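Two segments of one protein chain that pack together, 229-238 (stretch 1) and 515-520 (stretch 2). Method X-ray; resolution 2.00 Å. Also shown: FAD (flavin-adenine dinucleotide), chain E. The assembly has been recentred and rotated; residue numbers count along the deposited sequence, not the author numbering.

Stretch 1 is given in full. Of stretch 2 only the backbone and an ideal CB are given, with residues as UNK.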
# COMPACT_ATOMS: atom_id res chain seq x y z
N GLY A 229 -0.25 6.79 5.98
CA GLY A 229 1.01 6.75 5.24
C GLY A 229 0.84 6.67 3.73
O GLY A 229 -0.00 7.37 3.15
N GLY A 230 1.63 5.81 3.10
CA GLY A 230 1.63 5.64 1.65
C GLY A 230 0.31 5.17 1.09
O GLY A 230 0.03 5.39 -0.09
N TYR A 231 -0.50 4.53 1.94
CA TYR A 231 -1.85 4.08 1.58
C TYR A 231 -2.77 5.24 1.08
O TYR A 231 -3.17 5.25 -0.09
CB TYR A 231 -2.50 3.32 2.75
CG TYR A 231 -3.94 2.96 2.47
CD1 TYR A 231 -4.27 1.85 1.68
CD2 TYR A 231 -4.99 3.78 2.95
CE1 TYR A 231 -5.60 1.54 1.40
CE2 TYR A 231 -6.31 3.48 2.68
CZ TYR A 231 -6.62 2.38 1.90
OH TYR A 231 -7.94 2.10 1.64
N THR A 232 -3.07 6.20 1.96
CA THR A 232 -3.93 7.31 1.57
C THR A 232 -3.18 8.25 0.62
O THR A 232 -3.74 8.71 -0.35
CB THR A 232 -4.54 8.08 2.78
OG1 THR A 232 -5.41 7.22 3.52
CG2 THR A 232 -5.37 9.22 2.30
N GLN A 233 -1.91 8.50 0.91
CA GLN A 233 -1.11 9.42 0.09
C GLN A 233 -0.96 8.97 -1.37
O GLN A 233 -0.88 9.82 -2.27
CB GLN A 233 0.26 9.64 0.73
CG GLN A 233 0.20 10.55 1.97
CD GLN A 233 1.50 10.65 2.72
OE1 GLN A 233 2.51 11.11 2.17
NE2 GLN A 233 1.49 10.28 4.01
N GLY A 234 -0.94 7.66 -1.60
CA GLY A 234 -0.85 7.12 -2.95
C GLY A 234 -2.17 6.76 -3.62
O GLY A 234 -2.18 6.19 -4.72
N GLY A 235 -3.29 7.07 -2.97
CA GLY A 235 -4.59 6.69 -3.49
C GLY A 235 -5.40 6.00 -2.43
O GLY A 235 -6.10 6.67 -1.64
N GLY A 236 -5.29 4.67 -2.39
CA GLY A 236 -5.88 3.87 -1.32
C GLY A 236 -7.24 3.30 -1.66
O GLY A 236 -8.27 3.95 -1.43
N HIS A 237 -7.26 2.08 -2.19
CA HIS A 237 -8.53 1.42 -2.42
C HIS A 237 -9.01 0.62 -1.20
O HIS A 237 -8.24 0.35 -0.27
CB HIS A 237 -8.51 0.59 -3.71
CG HIS A 237 -7.95 -0.79 -3.54
ND1 HIS A 237 -6.60 -1.07 -3.64
CD2 HIS A 237 -8.57 -1.97 -3.32
CE1 HIS A 237 -6.41 -2.36 -3.46
NE2 HIS A 237 -7.59 -2.94 -3.27
N SER A 238 -10.28 0.26 -1.22
CA SER A 238 -10.99 -0.29 -0.07
C SER A 238 -12.22 -0.99 -0.58
O SER A 238 -12.75 -0.63 -1.65
CB SER A 238 -11.41 0.87 0.86
OG SER A 238 -12.24 0.44 1.93
N UNK A 515 -1.22 1.80 -13.81
CA UNK A 515 -0.60 0.99 -12.76
C UNK A 515 -0.70 1.79 -11.47
O UNK A 515 -0.30 2.96 -11.39
CB UNK A 515 0.85 0.64 -13.09
N UNK A 516 -1.32 1.16 -10.48
CA UNK A 516 -1.49 1.73 -9.16
C UNK A 516 -0.09 1.92 -8.56
O UNK A 516 0.69 0.95 -8.48
CB UNK A 516 -2.37 0.84 -8.28
N UNK A 517 0.24 3.16 -8.17
CA UNK A 517 1.62 3.48 -7.73
C UNK A 517 2.04 2.72 -6.46
O UNK A 517 3.24 2.56 -6.18
CB UNK A 517 1.74 4.98 -7.48
N UNK A 518 1.03 2.31 -5.68
CA UNK A 518 1.25 1.59 -4.43
C UNK A 518 1.57 0.11 -4.64
O UNK A 518 2.22 -0.50 -3.80
CB UNK A 518 0.02 1.72 -3.54
N UNK A 519 1.12 -0.46 -5.76
CA UNK A 519 1.29 -1.89 -6.01
C UNK A 519 1.91 -2.09 -7.38
O UNK A 519 1.22 -2.37 -8.36
CB UNK A 519 -0.05 -2.63 -5.91
N UNK A 520 3.22 -1.87 -7.45
CA UNK A 520 4.00 -2.03 -8.67
C UNK A 520 5.39 -2.55 -8.34
O UNK A 520 5.76 -2.65 -7.16
CB UNK A 520 4.09 -0.71 -9.43
PA FAD E . 5.44 2.38 4.27
O1A FAD E . 6.32 1.45 3.48
O2A FAD E . 5.88 2.68 5.68
O5B FAD E . 5.28 3.74 3.45
C5B FAD E . 5.05 3.75 2.04
C4B FAD E . 5.53 5.05 1.40
O4B FAD E . 4.88 6.16 2.03
C3B FAD E . 7.02 5.31 1.54
O3B FAD E . 7.43 5.97 0.33
C2B FAD E . 7.14 6.27 2.71
O2B FAD E . 8.28 7.13 2.58
C1B FAD E . 5.84 7.05 2.63
N9A FAD E . 5.30 7.48 3.93
C8A FAD E . 4.64 6.70 4.82
N7A FAD E . 4.24 7.42 5.89
C5A FAD E . 4.63 8.69 5.69
C6A FAD E . 4.53 9.96 6.44
N6A FAD E . 3.91 9.98 7.65
N1A FAD E . 5.07 11.07 5.90
C2A FAD E . 5.70 11.06 4.70
N3A FAD E . 5.82 9.93 3.96
C4A FAD E . 5.32 8.74 4.40
N1 FAD E . -3.19 -0.90 -0.86
C2 FAD E . -4.48 -0.71 -1.22
O2 FAD E . -4.79 0.31 -1.88
N3 FAD E . -5.45 -1.60 -0.89
C4 FAD E . -5.21 -2.73 -0.20
O4 FAD E . -6.14 -3.52 0.08
C4X FAD E . -3.82 -2.99 0.23
N5 FAD E . -3.50 -4.10 0.94
C5X FAD E . -2.22 -4.34 1.34
C6 FAD E . -1.90 -5.50 2.08
C7 FAD E . -0.57 -5.72 2.48
C7M FAD E . -0.25 -6.98 3.27
C8 FAD E . 0.51 -4.73 2.13
C8M FAD E . 1.96 -4.83 2.60
C9 FAD E . 0.18 -3.59 1.40
C9A FAD E . -1.14 -3.36 0.99
N10 FAD E . -1.46 -2.19 0.26
C10 FAD E . -2.80 -1.98 -0.15
C1' FAD E . -0.41 -1.25 -0.13
C2' FAD E . -0.29 0.05 0.60
O2' FAD E . -1.36 0.89 0.16
C3' FAD E . 1.05 0.63 0.18
O3' FAD E . 2.10 -0.36 0.32
C4' FAD E . 1.40 1.87 0.98
O4' FAD E . 2.54 2.51 0.40
C5' FAD E . 1.62 1.55 2.46
O5' FAD E . 2.04 2.69 3.19
P FAD E . 2.62 2.52 4.67
O1P FAD E . 1.69 1.64 5.46
O2P FAD E . 2.98 3.92 5.13
O3P FAD E . 3.99 1.71 4.39

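Position 515 has extended backbone angles (phi/psi -107/123), and no atom of stretch 1 lies within 5.5 Å of its ideal CB. The neighbouring segment therefore sets no demand here, and almost any side chain compatible with an extended backbone would serve. The deposited residue is Val 515, chi1 t, which makes no contact with stretch 1.

At position 516 the CA-to-CB bond points toward stretch 1, yet again nothing of that stretch lies within 5.5 Å of the ideal CB. A short side chain would leave the gap unfilled; a long one could cross it. At the far side wait the carbonyl of Gly 234, the N of Gly 236 and, at a similar distance, FAD O2, so a long residue with a polar tip is favoured: tyrosine spans the gap best, while glutamine or histidine might reach the nearer carbonyl of Gly 234 but not Gly 236 N. The residue is Tyr 516. With chi1 at 179° the ring extends into the gap, Gly 234 O lying at its edge, 3.4 Å from CE1. Its hydroxyl OH donates to FAD O2 at 2.6 Å and accepts a weak hydrogen bond from Gly 236 N at 3.0 Å, where the N-H...acceptor angle is only 126°. At Gly 235 the backbone angles (130/-92) by themselves call for glycine, since a CB would jam against the preceding carbonyl O; that an ideal CB there would sit a tight 3.2 Å from Tyr 516 CE1 is secondary.

Position 517, at phi/psi -63/-23, occupies the second place of a type I turn running from 516 to 519. Its CA-to-CB bond points toward stretch 1, and the ideal CB is 4.9 Å from Gly 234 O. The glycine offers a bare surface, which a medium-sized aliphatic group would cover; a polar group reaching the carbonyl is also conceivable. Leu 517 takes the aliphatic option, its CG 3.8 Å from Gly 234 O. An ideal CB on Gly 234 would be 2.9 Å from Leu 517 CD1, a clash, so the close fit depends on glycine.

Position 518 is nearest in register, its CA lying closest to that of Gly 234. CA-to-CB points toward stretch 1, the ideal CB 5.0 Å from Gly 230 O, with the FAD ribityl O4' also nearby. A backbone acceptor and a flavin hydroxyl in nearly the same direction suit a short side chain that can both donate and accept; asparagine fits well, serine or threonine would fall short, and aspartate could accept from O4' but not donate to Gly 230 O. Asn 518 uses both ends of its amide: ND2 donates to Gly 230 O at 3.0 Å (149°) and to Tyr 516 OH at 2.9 Å, while OD1 accepts from FAD O4' at 2.9 Å.

Position 519 closes the turn, its N hydrogen-bonded to the O of 516 at 3.1 Å. CA-to-CB points sideways, so only a longer side chain could approach His 237 and the flavin; glutamate, glutamine or methionine are plausible. Glu 519 brings OE1 to 4.1 Å from His 237 CE1 and OE2 to 3.6 Å from FAD C10.

Position 520 is extended and out of reach of stretch 1, leaving the choice open. It is Ala 520.

Stretch 2 515-520: VYLNEA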
# COMPACT_ATOMS: atom_id res chain seq x y z
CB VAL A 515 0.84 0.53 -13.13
CG1 VAL A 515 1.41 -0.46 -12.11
CG2 VAL A 515 0.84 -0.17 -14.49
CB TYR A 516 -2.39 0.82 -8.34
CG TYR A 516 -2.67 1.24 -6.91
CD1 TYR A 516 -2.71 2.60 -6.52
CD2 TYR A 516 -2.94 0.28 -5.93
CE1 TYR A 516 -2.98 2.96 -5.20
CE2 TYR A 516 -3.22 0.63 -4.62
CZ TYR A 516 -3.25 1.97 -4.25
OH TYR A 516 -3.52 2.29 -2.92
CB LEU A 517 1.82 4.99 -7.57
CG LEU A 517 1.15 5.75 -6.41
CD1 LEU A 517 1.93 5.60 -5.10
CD2 LEU A 517 0.93 7.23 -6.74
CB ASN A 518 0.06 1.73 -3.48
CG ASN A 518 0.18 2.93 -2.53
OD1 ASN A 518 1.28 3.31 -2.10
ND2 ASN A 518 -0.95 3.53 -2.19
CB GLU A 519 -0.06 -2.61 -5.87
CG GLU A 519 -0.73 -2.38 -4.52
CD GLU A 519 -1.97 -3.22 -4.31
OE1 GLU A 519 -2.81 -3.32 -5.23
OE2 GLU A 519 -2.11 -3.78 -3.20
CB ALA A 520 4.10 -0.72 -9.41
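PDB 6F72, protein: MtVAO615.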